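Local coordinates for protein NleB (PDB 6E66) that belongs to the SseK/NleB family of bacterial proteins and has a GT-A type alpha/beta fold built round a mixed sheet, at residues F187-A192 against H281-G286; D237-H242 against H264-A269. One frame throughout, in Å; residues are numbered along the deposited sequence.

Contact 1: residues F187-A192 against H281-G286; sequences FFRNLA and HPYYDG
Asn190 ND2 reaches across from helix 182-195 to Pro282 O in the first turn of helix 282-294, a hydrogen bond of 2.8 Å with an N-H...O angle of 149°. The acceptor lies in the amide plane of Asn190, but the donor stands above the carbonyl plane of Pro282, 38° out of it. ND2 also comes within 3.6 Å of Gly286 C; a glycine one turn on leaves room for the amide to approach. Beside this bond the proline ring packs snugly on the other backbone: Pro282 CB is 3.5 Å from Phe187 N and lies near the plane of the Phe187 ring, at its edge, while the CB atoms of Phe187 and Pro282 are 4.0 Å apart. Tyr176, from helix 172-178, stacks on the Phe187 ring.

The side nearer solvent is that of Tyr283, which is partly exposed. Its CG, anti to the backbone N, carries the ring alongside the guanidinium of Arg189, and NH2 of Arg189 meets the ring edge at Tyr283 CD1, 3.3 Å away. Guanidinium and ring planes are 45° apart, so this is no flat stack. Tyr283 OH is hydrogen-bonded to Asp244 N. Between these two segments the one hydrogen bond is Asn190 to Pro282, so a main-chain carbonyl near the start of helix 282-294 is satisfied from the neighbouring helix, while the arginine's charge is met by a salt bridge from NH2 to Asp186 and not by the tyrosine.

Contact 2: residues D237-H242 against H264-A269; sequences DGIAVH and HPALLA
The imidazole of His264 is gripped at both nitrogens: NE2 donates to Asp237 O at 2.7 Å, and ND1 accepts from Ala266 N at 3.0 Å. The capping bond is nearly straight, 168° at the hydrogen, whereas the bond to Asp237 is more bent, at 154°. Both partners lie close to the ring plane, which fixes the rotation of the imidazole and identifies NE2 as the protonated nitrogen of this pair. The ring is turned back over the helix start, its CG opposite the backbone N (chi1 -167°), and ND1 faces Ala266 N.

Ile239 covers one face of the ring in a CH-pi contact, its CB 4.0 Å from the centroid of the His264 ring, and Pro265 CD lies over the opposite face. The Ile239 CG2 branch approaches His264 CE1 to 3.5 Å near the rim. The other branch runs on to the helix: Ile239 CD1 touches Leu267 CD2 at 3.6 Å and Ala266 CB at 3.9 Å. Gly238, with a positive phi, forms the bend between Asp237 and the strand, and its backbone passes close to NE2. The carboxylate of Asp237 points to another partner, His294 of helix 282-294.

His264 is thus a side-chain N-cap of helix 265-274, tied at its far nitrogen to the turn before strand 239-242, beside strand 256-259 in the mixed sheet: strand-to-helix packing within an alpha/beta GT-A type fold.

Both segments of contact 2 fall, in sequence, between the two segments of contact 1, and the contact centres lie 12 Å apart; the nearest atoms, about 4 Å from each other, do not touch. The successive helices 265-274 and 282-294 link them: the first begins in contact 2, the second in contact 1, and each is capped by a histidine ND1 accepting a backbone N-H two residues on. From contact 2, Leu267 packs on Leu194 of helix 182-195 and on Leu287 of helix 282-294, the two helices of contact 1. The centre of contact 1 is about 5 Å, and that of contact 2 about 11 Å, from the centre of the chain.

Contact 1: residues F187-A192 against H281-G286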
# COMPACT_ATOMS: atom_id res chain seq x y z
N PHE A 187 3.98 3.83 -2.35
CA PHE A 187 4.42 3.97 -0.96
C PHE A 187 3.24 3.98 -0.01
O PHE A 187 3.27 3.31 1.04
CB PHE A 187 5.23 5.24 -0.80
CG PHE A 187 5.77 5.44 0.58
CD1 PHE A 187 6.93 4.79 0.98
CD2 PHE A 187 5.11 6.27 1.47
CE1 PHE A 187 7.43 4.96 2.26
CE2 PHE A 187 5.62 6.46 2.75
CZ PHE A 187 6.78 5.80 3.15
N PHE A 188 2.17 4.71 -0.36
CA PHE A 188 1.01 4.82 0.51
C PHE A 188 0.07 3.64 0.40
O PHE A 188 -0.68 3.38 1.34
CB PHE A 188 0.29 6.14 0.24
CG PHE A 188 1.05 7.30 0.76
CD1 PHE A 188 1.02 7.60 2.13
CD2 PHE A 188 1.88 8.03 -0.05
CE1 PHE A 188 1.76 8.66 2.65
CE2 PHE A 188 2.64 9.10 0.47
CZ PHE A 188 2.57 9.41 1.83
N ARG A 189 0.12 2.89 -0.70
CA ARG A 189 -0.56 1.60 -0.69
C ARG A 189 -0.01 0.73 0.44
O ARG A 189 -0.77 0.17 1.22
CB ARG A 189 -0.42 0.88 -2.02
CG ARG A 189 -0.84 -0.59 -1.86
CD ARG A 189 -0.93 -1.32 -3.17
NE ARG A 189 0.28 -1.22 -3.93
CZ ARG A 189 0.36 -1.45 -5.23
NH1 ARG A 189 -0.73 -1.83 -5.90
NH2 ARG A 189 1.52 -1.33 -5.84
N ASN A 190 1.32 0.63 0.56
CA ASN A 190 1.90 -0.20 1.63
C ASN A 190 1.47 0.29 3.00
O ASN A 190 1.03 -0.50 3.85
CB ASN A 190 3.43 -0.19 1.53
CG ASN A 190 3.91 -0.80 0.26
OD1 ASN A 190 3.15 -1.49 -0.43
ND2 ASN A 190 5.17 -0.56 -0.08
N LEU A 191 1.59 1.59 3.25
CA LEU A 191 1.21 2.16 4.54
C LEU A 191 -0.29 1.99 4.82
O LEU A 191 -0.68 1.79 5.98
CB LEU A 191 1.62 3.63 4.57
CG LEU A 191 3.04 3.94 5.04
CD1 LEU A 191 4.09 2.96 4.64
CD2 LEU A 191 3.49 5.38 4.73
N ALA A 192 -1.14 2.06 3.80
CA ALA A 192 -2.57 1.90 4.05
C ALA A 192 -2.88 0.48 4.49
O ALA A 192 -3.71 0.26 5.38
CB ALA A 192 -3.39 2.28 2.82
N HIS A 281 12.68 1.12 -3.65
CA HIS A 281 11.44 1.32 -4.38
C HIS A 281 10.28 0.74 -3.58
O HIS A 281 10.34 -0.43 -3.18
CB HIS A 281 11.50 0.63 -5.75
CG HIS A 281 10.41 1.04 -6.69
ND1 HIS A 281 9.10 0.63 -6.55
CD2 HIS A 281 10.44 1.82 -7.81
CE1 HIS A 281 8.37 1.13 -7.53
NE2 HIS A 281 9.16 1.85 -8.31
N PRO A 282 9.21 1.53 -3.36
CA PRO A 282 8.08 1.05 -2.53
C PRO A 282 7.46 -0.25 -3.01
O PRO A 282 7.01 -1.06 -2.19
CB PRO A 282 7.05 2.18 -2.63
CG PRO A 282 7.69 3.29 -3.34
CD PRO A 282 8.96 2.84 -3.98
N TYR A 283 7.35 -0.43 -4.32
CA TYR A 283 6.75 -1.67 -4.80
C TYR A 283 7.74 -2.83 -4.75
O TYR A 283 7.50 -3.83 -4.08
CB TYR A 283 6.20 -1.45 -6.21
CG TYR A 283 5.56 -2.69 -6.80
CD1 TYR A 283 4.22 -3.00 -6.55
CD2 TYR A 283 6.29 -3.56 -7.59
CE1 TYR A 283 3.65 -4.12 -7.08
CE2 TYR A 283 5.73 -4.68 -8.12
CZ TYR A 283 4.42 -4.96 -7.87
OH TYR A 283 3.88 -6.09 -8.43
N TYR A 284 8.89 -2.68 -5.42
CA TYR A 284 9.83 -3.80 -5.53
C TYR A 284 10.46 -4.13 -4.20
O TYR A 284 10.59 -5.31 -3.85
CB TYR A 284 10.88 -3.48 -6.59
CG TYR A 284 10.21 -3.31 -7.95
CD1 TYR A 284 9.80 -4.42 -8.71
CD2 TYR A 284 9.92 -2.05 -8.44
CE1 TYR A 284 9.16 -4.26 -9.92
CE2 TYR A 284 9.27 -1.88 -9.64
CZ TYR A 284 8.89 -2.98 -10.38
OH TYR A 284 8.24 -2.77 -11.58
N ASP A 285 10.82 -3.10 -3.41
CA ASP A 285 11.42 -3.35 -2.10
C ASP A 285 10.37 -3.33 -0.98
O ASP A 285 10.29 -4.27 -0.18
CB ASP A 285 12.53 -2.32 -1.84
CG ASP A 285 13.63 -2.40 -2.88
OD1 ASP A 285 14.20 -3.49 -3.00
OD2 ASP A 285 13.89 -1.41 -3.60
N GLY A 286 9.55 -2.27 -0.91
CA GLY A 286 8.63 -2.13 0.22
C GLY A 286 7.55 -3.20 0.28
O GLY A 286 7.07 -3.54 1.37

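Contact 2: residues D237-H242 against H264-A269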
# COMPACT_ATOMS: atom_id res chain seq x y z
N ASP A 237 -0.42 -17.53 7.10
CA ASP A 237 0.11 -16.58 8.07
C ASP A 237 -0.63 -15.24 8.05
O ASP A 237 -0.11 -14.23 8.51
CB ASP A 237 1.61 -16.34 7.85
CG ASP A 237 2.32 -15.83 9.10
OD1 ASP A 237 1.89 -16.16 10.21
OD2 ASP A 237 3.33 -15.10 8.96
N GLY A 238 -1.84 -15.21 7.50
CA GLY A 238 -2.61 -13.98 7.51
C GLY A 238 -2.36 -13.03 6.37
O GLY A 238 -2.87 -11.90 6.41
N ILE A 239 -1.59 -13.42 5.34
CA ILE A 239 -1.38 -12.55 4.19
C ILE A 239 -1.41 -13.39 2.91
O ILE A 239 -0.87 -14.50 2.86
CB ILE A 239 -0.05 -11.76 4.30
CG1 ILE A 239 0.17 -10.89 3.05
CG2 ILE A 239 1.12 -12.68 4.58
CD1 ILE A 239 1.26 -9.88 3.21
N ALA A 240 -2.07 -12.86 1.88
CA ALA A 240 -1.98 -13.43 0.55
C ALA A 240 -1.96 -12.26 -0.42
O ALA A 240 -2.50 -11.20 -0.13
CB ALA A 240 -3.15 -14.39 0.25
N VAL A 241 -1.31 -12.46 -1.57
CA VAL A 241 -1.14 -11.40 -2.56
C VAL A 241 -1.35 -11.95 -3.96
O VAL A 241 -1.16 -13.14 -4.22
CB VAL A 241 0.25 -10.72 -2.49
CG1 VAL A 241 0.55 -10.24 -1.08
CG2 VAL A 241 1.32 -11.66 -2.95
N HIS A 242 -1.75 -11.07 -4.86
CA HIS A 242 -1.85 -11.36 -6.29
C HIS A 242 -1.09 -10.22 -6.98
O HIS A 242 -1.70 -9.29 -7.50
CB HIS A 242 -3.30 -11.44 -6.74
CG HIS A 242 -3.49 -12.04 -8.09
ND1 HIS A 242 -3.55 -11.28 -9.24
CD2 HIS A 242 -3.68 -13.33 -8.48
CE1 HIS A 242 -3.75 -12.07 -10.28
NE2 HIS A 242 -3.83 -13.32 -9.85
N HIS A 264 0.63 -6.04 9.82
CA HIS A 264 1.04 -7.39 9.53
C HIS A 264 2.56 -7.46 9.38
O HIS A 264 3.15 -6.60 8.70
CB HIS A 264 0.36 -7.91 8.26
CG HIS A 264 0.51 -9.39 8.09
ND1 HIS A 264 1.71 -9.98 7.77
CD2 HIS A 264 -0.38 -10.40 8.26
CE1 HIS A 264 1.56 -11.29 7.73
NE2 HIS A 264 0.30 -11.57 8.02
N PRO A 265 3.23 -8.43 10.01
CA PRO A 265 4.70 -8.45 9.99
C PRO A 265 5.31 -8.52 8.59
O PRO A 265 6.44 -8.05 8.39
CB PRO A 265 5.06 -9.70 10.81
CG PRO A 265 3.85 -9.97 11.64
CD PRO A 265 2.67 -9.53 10.82
N ALA A 266 4.60 -9.09 7.60
CA ALA A 266 5.19 -9.19 6.27
C ALA A 266 5.24 -7.83 5.58
O ALA A 266 6.08 -7.62 4.71
CB ALA A 266 4.43 -10.22 5.41
N LEU A 267 4.36 -6.90 5.96
CA LEU A 267 4.47 -5.55 5.45
C LEU A 267 5.43 -4.69 6.27
O LEU A 267 6.09 -3.79 5.72
CB LEU A 267 3.08 -4.91 5.39
CG LEU A 267 2.06 -5.42 4.35
CD1 LEU A 267 2.70 -5.69 3.01
CD2 LEU A 267 1.36 -6.64 4.82
N LEU A 268 5.55 -4.96 7.57
CA LEU A 268 6.58 -4.29 8.37
C LEU A 268 7.98 -4.64 7.88
O LEU A 268 8.89 -3.81 7.99
CB LEU A 268 6.42 -4.68 9.84
CG LEU A 268 5.12 -4.25 10.51
CD1 LEU A 268 5.06 -4.78 11.96
CD2 LEU A 268 4.99 -2.72 10.48
N ALA A 269 8.18 -5.86 7.34
CA ALA A 269 9.48 -6.21 6.76
C ALA A 269 9.82 -5.28 5.61
O ALA A 269 10.97 -4.87 5.46
CB ALA A 269 9.48 -7.66 6.27